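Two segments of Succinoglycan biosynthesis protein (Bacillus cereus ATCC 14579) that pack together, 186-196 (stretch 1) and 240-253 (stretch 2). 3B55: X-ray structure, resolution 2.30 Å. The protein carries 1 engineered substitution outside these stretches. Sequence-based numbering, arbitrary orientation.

Stretch 1, residues 186-196: EYIKANNSKLL
Stretch 2, residues 240-253: ENKSYLNGKSKEFA

Stretch 1 begins inside a helix already under way at E186; a short 3-10 segment covers 193-195. N192 has phi/psi of -165/65. The frame of the stretch is fixed by A190 N to E186 O (3.1 Å) and N191 N to Y187 O (2.9 Å), and, across the 3-10 segment, L195 N to N192 O (2.9 Å) and L196 N to S193 O (3.2 Å). Stretch 2 runs the other way along it. The nearest CA pairs are L195 with N241 (8.5 Å), N191 with L245 (5.6 Å) and Y187 with F252 (8.3 Å), so the chains approach most closely in the middle of this register. Together they bury 463 Å², summed over both sides.

Most of stretch 2 is irregular. N241 is the first residue to leave the preceding helix, and the chain then coils back on itself: Y244 N donates to N241 O (2.9 Å), and K242 O accepts from L245 N (2.9 Å) and, weakly, from G247 N (3.0 Å). The side chain of K242, with chi1 to chi3 all t and chi4 p, points away from stretch 1 at CB, and K242 NZ donates to G247 O (3.0 Å). A type I turn spans N246 to S249; its first residue, N246, has positive phi (58/56). G247 has no side chain; an ideal CB there would lie 2.3 Å from K242 CG, a clash.

The strongest bond across the stretches comes from Y187. With chi1 t (-173°) and chi2 86°, its side chain reaches stretch 2 and Y187 OH donates to L245 O at 2.6 Å. That carbonyl lies at the ring edge, near the ring plane, as suits an in-plane phenol hydroxyl. The same ring supplies apolar contact: Y187 CE2 is 4.2 Å from L245 CB and 4.1 Å from F252 CD2, while Y187 CE1 lies 4.0 Å from E251 CB. Polar and apolar surfaces of one side chain are thus both used.

N246 O is satisfied within its own stretch. S249 OG donates to N246 O at 2.6 Å, and the turn adds a weak S249 N to N246 O bond (3.4 Å). S249, chi1 p (69°), also occupies the N-cap position of the following helix: S249 OG accepts from F252 N at 3.4 Å with an angle of 152°, a weak capping bond. This hydroxyl therefore acts as both donor and acceptor, tying turn to helix.

The second bond across the stretches is weak. With chi1 t and chi2 -18°, N192 ND2 donates to Y244 O at 3.4 Å, with an N-H...acceptor angle of only 130°. N192 ND2 also lies 3.2 Å from Y244 CB.

Apolar packing completes the contact. L245, chi1 m and chi2 t, starts sideways but its end comes nearer stretch 1: L245 CD2 sits 3.7 Å from N192 CB and 4.1 Å from N191 CB, while L245 CD1 meets L195 CD1 at 4.1 Å. L195, also m,t, brings L195 CD1 within 3.3 Å of N241 CB.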

ATOM      1  N   GLU A 186      24.794  12.704   2.960  1.00 28.65           N
ATOM      2  CA  GLU A 186      25.258  12.646   4.340  1.00 31.79           C
ATOM      3  C   GLU A 186      26.060  11.407   4.705  1.00 31.80           C
ATOM      4  O   GLU A 186      27.037  11.493   5.451  1.00 34.08           O
ATOM      5  CB  GLU A 186      24.067  12.785   5.296  1.00 31.72           C
ATOM      6  CG  GLU A 186      23.521  14.195   5.379  1.00 39.63           C
ATOM      7  CD  GLU A 186      24.595  15.190   5.781  1.00 56.00           C
ATOM      8  OE1 GLU A 186      25.222  14.983   6.846  1.00 53.00           O
ATOM      9  OE2 GLU A 186      24.814  16.175   5.038  1.00 54.35           O
ATOM     10  N   TYR A 187      25.656  10.256   4.179  1.00 32.50           N
ATOM     11  CA  TYR A 187      26.340   9.002   4.479  1.00 31.24           C
ATOM     12  C   TYR A 187      27.715   8.888   3.816  1.00 30.16           C
ATOM     13  O   TYR A 187      28.617   8.252   4.357  1.00 30.94           O
ATOM     14  CB  TYR A 187      25.475   7.819   4.044  1.00 29.89           C
ATOM     15  CG  TYR A 187      26.013   6.472   4.463  1.00 28.46           C
ATOM     16  CD1 TYR A 187      25.722   5.939   5.721  1.00 25.53           C
ATOM     17  CD2 TYR A 187      26.816   5.727   3.601  1.00 23.74           C
ATOM     18  CE1 TYR A 187      26.219   4.692   6.106  1.00 20.65           C
ATOM     19  CE2 TYR A 187      27.316   4.485   3.973  1.00 21.59           C
ATOM     20  CZ  TYR A 187      27.013   3.972   5.226  1.00 22.27           C
ATOM     21  OH  TYR A 187      27.504   2.739   5.586  1.00 27.81           O
ATOM     22  N   ILE A 188      27.871   9.494   2.644  1.00 29.17           N
ATOM     23  CA  ILE A 188      29.139   9.449   1.926  1.00 29.52           C
ATOM     24  C   ILE A 188      30.114  10.428   2.559  1.00 31.50           C
ATOM     25  O   ILE A 188      31.309  10.160   2.673  1.00 29.45           O
ATOM     26  CB  ILE A 188      28.954   9.825   0.443  1.00 30.22           C
ATOM     27  CG1 ILE A 188      27.940   8.876  -0.207  1.00 29.40           C
ATOM     28  CG2 ILE A 188      30.297   9.772  -0.274  1.00 29.77           C
ATOM     29  CD1 ILE A 188      27.813   9.040  -1.711  1.00 26.00           C
ATOM     30  N   LYS A 189      29.580  11.571   2.965  1.00 30.89           N
ATOM     31  CA  LYS A 189      30.357  12.627   3.593  1.00 34.47           C
ATOM     32  C   LYS A 189      30.939  12.105   4.906  1.00 36.17           C
ATOM     33  O   LYS A 189      32.102  12.349   5.228  1.00 39.49           O
ATOM     34  CB  LYS A 189      29.438  13.828   3.847  1.00 35.15           C
ATOM     35  CG  LYS A 189      30.131  15.105   4.279  1.00 42.73           C
ATOM     36  CD  LYS A 189      29.151  16.287   4.330  1.00 49.46           C
ATOM     37  CE  LYS A 189      28.543  16.590   2.962  1.00 44.69           C
ATOM     38  NZ  LYS A 189      27.714  17.833   2.963  1.00 43.72           N
ATOM     39  N   ALA A 190      30.120  11.360   5.643  1.00 32.58           N
ATOM     40  CA  ALA A 190      30.512  10.796   6.926  1.00 34.74           C
ATOM     41  C   ALA A 190      31.382   9.532   6.839  1.00 34.76           C
ATOM     42  O   ALA A 190      32.297   9.357   7.640  1.00 34.93           O
ATOM     43  CB  ALA A 190      29.261  10.511   7.766  1.00 32.26           C
ATOM     44  N   ASN A 191      31.111   8.654   5.877  1.00 33.75           N
ATOM     45  CA  ASN A 191      31.896   7.427   5.766  1.00 34.91           C
ATOM     46  C   ASN A 191      33.050   7.401   4.773  1.00 35.90           C
ATOM     47  O   ASN A 191      33.980   6.614   4.939  1.00 35.66           O
ATOM     48  CB  ASN A 191      30.982   6.231   5.480  1.00 35.59           C
ATOM     49  CG  ASN A 191      30.186   5.806   6.691  1.00 36.63           C
ATOM     50  OD1 ASN A 191      29.315   6.538   7.163  1.00 35.63           O
ATOM     51  ND2 ASN A 191      30.487   4.618   7.211  1.00 37.26           N
ATOM     52  N   ASN A 192      32.993   8.234   3.741  1.00 35.95           N
ATOM     53  CA  ASN A 192      34.058   8.262   2.741  1.00 36.83           C
ATOM     54  C   ASN A 192      33.926   9.528   1.908  1.00 36.84           C
ATOM     55  O   ASN A 192      33.658   9.474   0.707  1.00 35.52           O
ATOM     56  CB  ASN A 192      33.955   7.034   1.831  1.00 37.94           C
ATOM     57  CG  ASN A 192      35.166   6.859   0.934  1.00 39.60           C
ATOM     58  OD1 ASN A 192      35.945   7.787   0.727  1.00 41.67           O
ATOM     59  ND2 ASN A 192      35.323   5.657   0.387  1.00 44.40           N
ATOM     60  N   SER A 193      34.116  10.668   2.562  1.00 38.55           N
ATOM     61  CA  SER A 193      34.011  11.969   1.915  1.00 41.45           C
ATOM     62  C   SER A 193      34.777  12.113   0.603  1.00 42.51           C
ATOM     63  O   SER A 193      34.447  12.969  -0.213  1.00 41.71           O
ATOM     64  CB  SER A 193      34.446  13.062   2.899  1.00 42.83           C
ATOM     65  OG  SER A 193      35.594  12.660   3.630  1.00 46.15           O
ATOM     66  N   LYS A 194      35.797  11.289   0.393  1.00 43.36           N
ATOM     67  CA  LYS A 194      36.578  11.370  -0.837  1.00 45.75           C
ATOM     68  C   LYS A 194      35.718  11.063  -2.066  1.00 44.86           C
ATOM     69  O   LYS A 194      35.992  11.551  -3.161  1.00 42.99           O
ATOM     70  CB  LYS A 194      37.758  10.397  -0.773  1.00 47.75           C
ATOM     71  CG  LYS A 194      38.785  10.576  -1.876  1.00 53.12           C
ATOM     72  CD  LYS A 194      39.960   9.619  -1.702  1.00 52.47           C
ATOM     73  CE  LYS A 194      41.122   9.989  -2.622  1.00 57.52           C
ATOM     74  NZ  LYS A 194      41.524   8.858  -3.504  1.00 58.98           N
ATOM     75  N   LEU A 195      34.665  10.273  -1.870  1.00 43.14           N
ATOM     76  CA  LEU A 195      33.762   9.884  -2.956  1.00 43.10           C
ATOM     77  C   LEU A 195      32.723  10.932  -3.359  1.00 40.95           C
ATOM     78  O   LEU A 195      32.159  10.859  -4.449  1.00 41.03           O
ATOM     79  CB  LEU A 195      33.014   8.596  -2.587  1.00 43.62           C
ATOM     80  CG  LEU A 195      33.675   7.231  -2.754  1.00 48.88           C
ATOM     81  CD1 LEU A 195      32.669   6.162  -2.340  1.00 41.81           C
ATOM     82  CD2 LEU A 195      34.112   7.019  -4.203  1.00 52.47           C
ATOM     83  N   LEU A 196      32.480  11.908  -2.494  1.00 39.94           N
ATOM     84  CA  LEU A 196      31.472  12.928  -2.769  1.00 40.21           C
ATOM     85  C   LEU A 196      31.512  13.603  -4.142  1.00 41.06           C
ATOM     86  O   LEU A 196      30.468  13.834  -4.742  1.00 41.51           O
ATOM     87  CB  LEU A 196      31.491  14.001  -1.677  1.00 38.66           C
ATOM     88  CG  LEU A 196      30.222  14.858  -1.645  1.00 42.11           C
ATOM     89  CD1 LEU A 196      29.014  13.966  -1.359  1.00 37.99           C
ATOM     90  CD2 LEU A 196      30.343  15.936  -0.582  1.00 39.64           C
ATOM     91  N   GLU A 240      30.416  -0.374  -5.783  1.00 35.62           N
ATOM     92  CA  GLU A 240      31.836  -0.709  -5.912  1.00 38.23           C
ATOM     93  C   GLU A 240      32.705  -0.171  -4.780  1.00 37.61           C
ATOM     94  O   GLU A 240      33.819  -0.649  -4.577  1.00 37.35           O
ATOM     95  CB  GLU A 240      32.408  -0.254  -7.260  1.00 38.10           C
ATOM     96  CG  GLU A 240      31.625   0.816  -7.978  1.00 47.69           C
ATOM     97  CD  GLU A 240      31.110   0.333  -9.323  1.00 57.99           C
ATOM     98  OE1 GLU A 240      30.302  -0.622  -9.346  1.00 62.07           O
ATOM     99  OE2 GLU A 240      31.517   0.905 -10.357  1.00 55.62           O
ATOM    100  N   ASN A 241      32.202   0.824  -4.054  1.00 37.96           N
ATOM    101  CA  ASN A 241      32.935   1.399  -2.928  1.00 37.33           C
ATOM    102  C   ASN A 241      32.344   0.860  -1.635  1.00 38.33           C
ATOM    103  O   ASN A 241      32.522   1.424  -0.551  1.00 36.92           O
ATOM    104  CB  ASN A 241      32.847   2.923  -2.954  1.00 37.88           C
ATOM    105  CG  ASN A 241      33.575   3.519  -4.139  1.00 40.24           C
ATOM    106  OD1 ASN A 241      32.957   3.957  -5.112  1.00 35.09           O
ATOM    107  ND2 ASN A 241      34.900   3.525  -4.070  1.00 45.10           N
ATOM    108  N   LYS A 242      31.635  -0.251  -1.783  1.00 37.25           N
ATOM    109  CA  LYS A 242      30.972  -0.934  -0.687  1.00 38.02           C
ATOM    110  C   LYS A 242      31.897  -1.092   0.529  1.00 39.59           C
ATOM    111  O   LYS A 242      31.573  -0.629   1.625  1.00 39.28           O
ATOM    112  CB  LYS A 242      30.493  -2.302  -1.194  1.00 36.89           C
ATOM    113  CG  LYS A 242      29.524  -3.053  -0.309  1.00 36.88           C
ATOM    114  CD  LYS A 242      28.960  -4.265  -1.044  1.00 40.42           C
ATOM    115  CE  LYS A 242      28.161  -5.157  -0.110  1.00 53.42           C
ATOM    116  NZ  LYS A 242      27.056  -4.411   0.562  1.00 54.08           N
ATOM    117  N   SER A 243      33.051  -1.725   0.332  1.00 40.69           N
ATOM    118  CA  SER A 243      34.003  -1.940   1.425  1.00 43.84           C
ATOM    119  C   SER A 243      34.557  -0.661   2.057  1.00 44.56           C
ATOM    120  O   SER A 243      35.001  -0.679   3.202  1.00 44.49           O
ATOM    121  CB  SER A 243      35.175  -2.798   0.945  1.00 44.88           C
ATOM    122  OG  SER A 243      35.956  -2.097  -0.003  1.00 47.66           O
ATOM    123  N   TYR A 244      34.554   0.442   1.319  1.00 46.62           N
ATOM    124  CA  TYR A 244      35.075   1.695   1.861  1.00 47.59           C
ATOM    125  C   TYR A 244      33.935   2.518   2.462  1.00 46.61           C
ATOM    126  O   TYR A 244      34.125   3.670   2.856  1.00 46.59           O
ATOM    127  CB  TYR A 244      35.753   2.516   0.760  1.00 50.88           C
ATOM    128  CG  TYR A 244      36.600   1.712  -0.203  1.00 54.87           C
ATOM    129  CD1 TYR A 244      37.833   1.172   0.182  1.00 59.65           C
ATOM    130  CD2 TYR A 244      36.166   1.491  -1.509  1.00 59.89           C
ATOM    131  CE1 TYR A 244      38.611   0.428  -0.720  1.00 61.58           C
ATOM    132  CE2 TYR A 244      36.930   0.754  -2.413  1.00 65.04           C
ATOM    133  CZ  TYR A 244      38.149   0.227  -2.017  1.00 64.42           C
ATOM    134  OH  TYR A 244      38.895  -0.501  -2.921  1.00 61.46           O
ATOM    135  N   LEU A 245      32.751   1.911   2.529  1.00 44.73           N
ATOM    136  CA  LEU A 245      31.558   2.563   3.055  1.00 42.30           C
ATOM    137  C   LEU A 245      30.853   1.727   4.128  1.00 42.67           C
ATOM    138  O   LEU A 245      29.686   1.968   4.423  1.00 42.96           O
ATOM    139  CB  LEU A 245      30.576   2.828   1.909  1.00 40.13           C
ATOM    140  CG  LEU A 245      30.913   3.901   0.873  1.00 39.34           C
ATOM    141  CD1 LEU A 245      30.005   3.749  -0.338  1.00 37.16           C
ATOM    142  CD2 LEU A 245      30.750   5.277   1.496  1.00 36.80           C
ATOM    143  N   ASN A 246      31.552   0.753   4.709  1.00 42.75           N
ATOM    144  CA  ASN A 246      30.963  -0.110   5.737  1.00 41.80           C
ATOM    145  C   ASN A 246      29.733  -0.774   5.113  1.00 40.77           C
ATOM    146  O   ASN A 246      28.610  -0.681   5.621  1.00 38.84           O
ATOM    147  CB  ASN A 246      30.578   0.718   6.976  1.00 40.20           C
ATOM    148  CG  ASN A 246      30.138  -0.143   8.152  1.00 41.02           C
ATOM    149  OD1 ASN A 246      30.542  -1.298   8.278  1.00 28.89           O
ATOM    150  ND2 ASN A 246      29.320   0.430   9.031  1.00 43.72           N
ATOM    151  N   GLY A 247      29.979  -1.452   3.995  1.00 41.60           N
ATOM    152  CA  GLY A 247      28.924  -2.125   3.253  1.00 44.19           C
ATOM    153  C   GLY A 247      28.160  -3.294   3.851  1.00 44.13           C
ATOM    154  O   GLY A 247      27.026  -3.533   3.459  1.00 44.08           O
ATOM    155  N   LYS A 248      28.750  -4.031   4.785  1.00 44.59           N
ATOM    156  CA  LYS A 248      28.040  -5.168   5.369  1.00 45.08           C
ATOM    157  C   LYS A 248      27.010  -4.718   6.401  1.00 41.68           C
ATOM    158  O   LYS A 248      26.239  -5.532   6.908  1.00 41.20           O
ATOM    159  CB  LYS A 248      29.022  -6.145   6.041  1.00 45.62           C
ATOM    160  CG  LYS A 248      30.123  -6.703   5.125  1.00 52.23           C
ATOM    161  CD  LYS A 248      31.123  -7.589   5.895  1.00 53.41           C
ATOM    162  CE  LYS A 248      30.797  -9.086   5.800  1.00 60.83           C
ATOM    163  NZ  LYS A 248      29.533  -9.498   6.479  1.00 56.23           N
ATOM    164  N   SER A 249      26.988  -3.422   6.701  1.00 37.79           N
ATOM    165  CA  SER A 249      26.070  -2.877   7.700  1.00 34.71           C
ATOM    166  C   SER A 249      24.648  -2.654   7.211  1.00 35.77           C
ATOM    167  O   SER A 249      24.374  -2.643   6.013  1.00 34.29           O
ATOM    168  CB  SER A 249      26.613  -1.554   8.258  1.00 35.17           C
ATOM    169  OG  SER A 249      26.580  -0.524   7.286  1.00 27.48           O
ATOM    170  N   LYS A 250      23.753  -2.453   8.171  1.00 37.83           N
ATOM    171  CA  LYS A 250      22.347  -2.224   7.903  1.00 39.24           C
ATOM    172  C   LYS A 250      22.065  -0.793   7.464  1.00 39.21           C
ATOM    173  O   LYS A 250      21.037  -0.526   6.840  1.00 39.00           O
ATOM    174  CB  LYS A 250      21.531  -2.573   9.149  1.00 39.97           C
ATOM    175  CG  LYS A 250      21.450  -4.077   9.399  1.00 46.01           C
ATOM    176  CD  LYS A 250      22.050  -4.509  10.733  1.00 56.51           C
ATOM    177  CE  LYS A 250      21.782  -5.991  10.967  1.00 55.93           C
ATOM    178  NZ  LYS A 250      22.026  -6.422  12.373  1.00 60.49           N
ATOM    179  N   GLU A 251      22.971   0.127   7.784  1.00 36.03           N
ATOM    180  CA  GLU A 251      22.784   1.517   7.386  1.00 34.68           C
ATOM    181  C   GLU A 251      23.154   1.666   5.916  1.00 33.30           C
ATOM    182  O   GLU A 251      22.573   2.484   5.204  1.00 33.87           O
ATOM    183  CB  GLU A 251      23.646   2.459   8.223  1.00 37.31           C
ATOM    184  CG  GLU A 251      23.435   2.343   9.719  1.00 50.54           C
ATOM    185  CD  GLU A 251      24.137   3.445  10.492  1.00 65.03           C
ATOM    186  OE1 GLU A 251      25.256   3.838  10.093  1.00 69.67           O
ATOM    187  OE2 GLU A 251      23.571   3.913  11.505  1.00 71.62           O
ATOM    188  N   PHE A 252      24.129   0.889   5.456  1.00 30.31           N
ATOM    189  CA  PHE A 252      24.513   0.962   4.055  1.00 27.66           C
ATOM    190  C   PHE A 252      23.378   0.369   3.232  1.00 25.64           C
ATOM    191  O   PHE A 252      23.174   0.734   2.072  1.00 26.52           O
ATOM    192  CB  PHE A 252      25.805   0.189   3.800  1.00 25.67           C
ATOM    193  CG  PHE A 252      26.176   0.100   2.343  1.00 30.43           C
ATOM    194  CD1 PHE A 252      25.773  -0.990   1.571  1.00 27.24           C
ATOM    195  CD2 PHE A 252      26.902   1.124   1.732  1.00 24.81           C
ATOM    196  CE1 PHE A 252      26.090  -1.057   0.212  1.00 24.57           C
ATOM    197  CE2 PHE A 252      27.221   1.065   0.375  1.00 21.12           C
ATOM    198  CZ  PHE A 252      26.814  -0.025  -0.385  1.00 18.87           C
ATOM    199  N   ALA A 253      22.639  -0.551   3.842  1.00 25.94           N
ATOM    200  CA  ALA A 253      21.510  -1.178   3.167  1.00 25.08           C
ATOM    201  C   ALA A 253      20.480  -0.096   2.875  1.00 24.72           C
ATOM    202  O   ALA A 253      19.931  -0.028   1.769  1.00 25.00           O
ATOM    203  CB  ALA A 253      20.906  -2.269   4.050  1.00 22.65           C
TER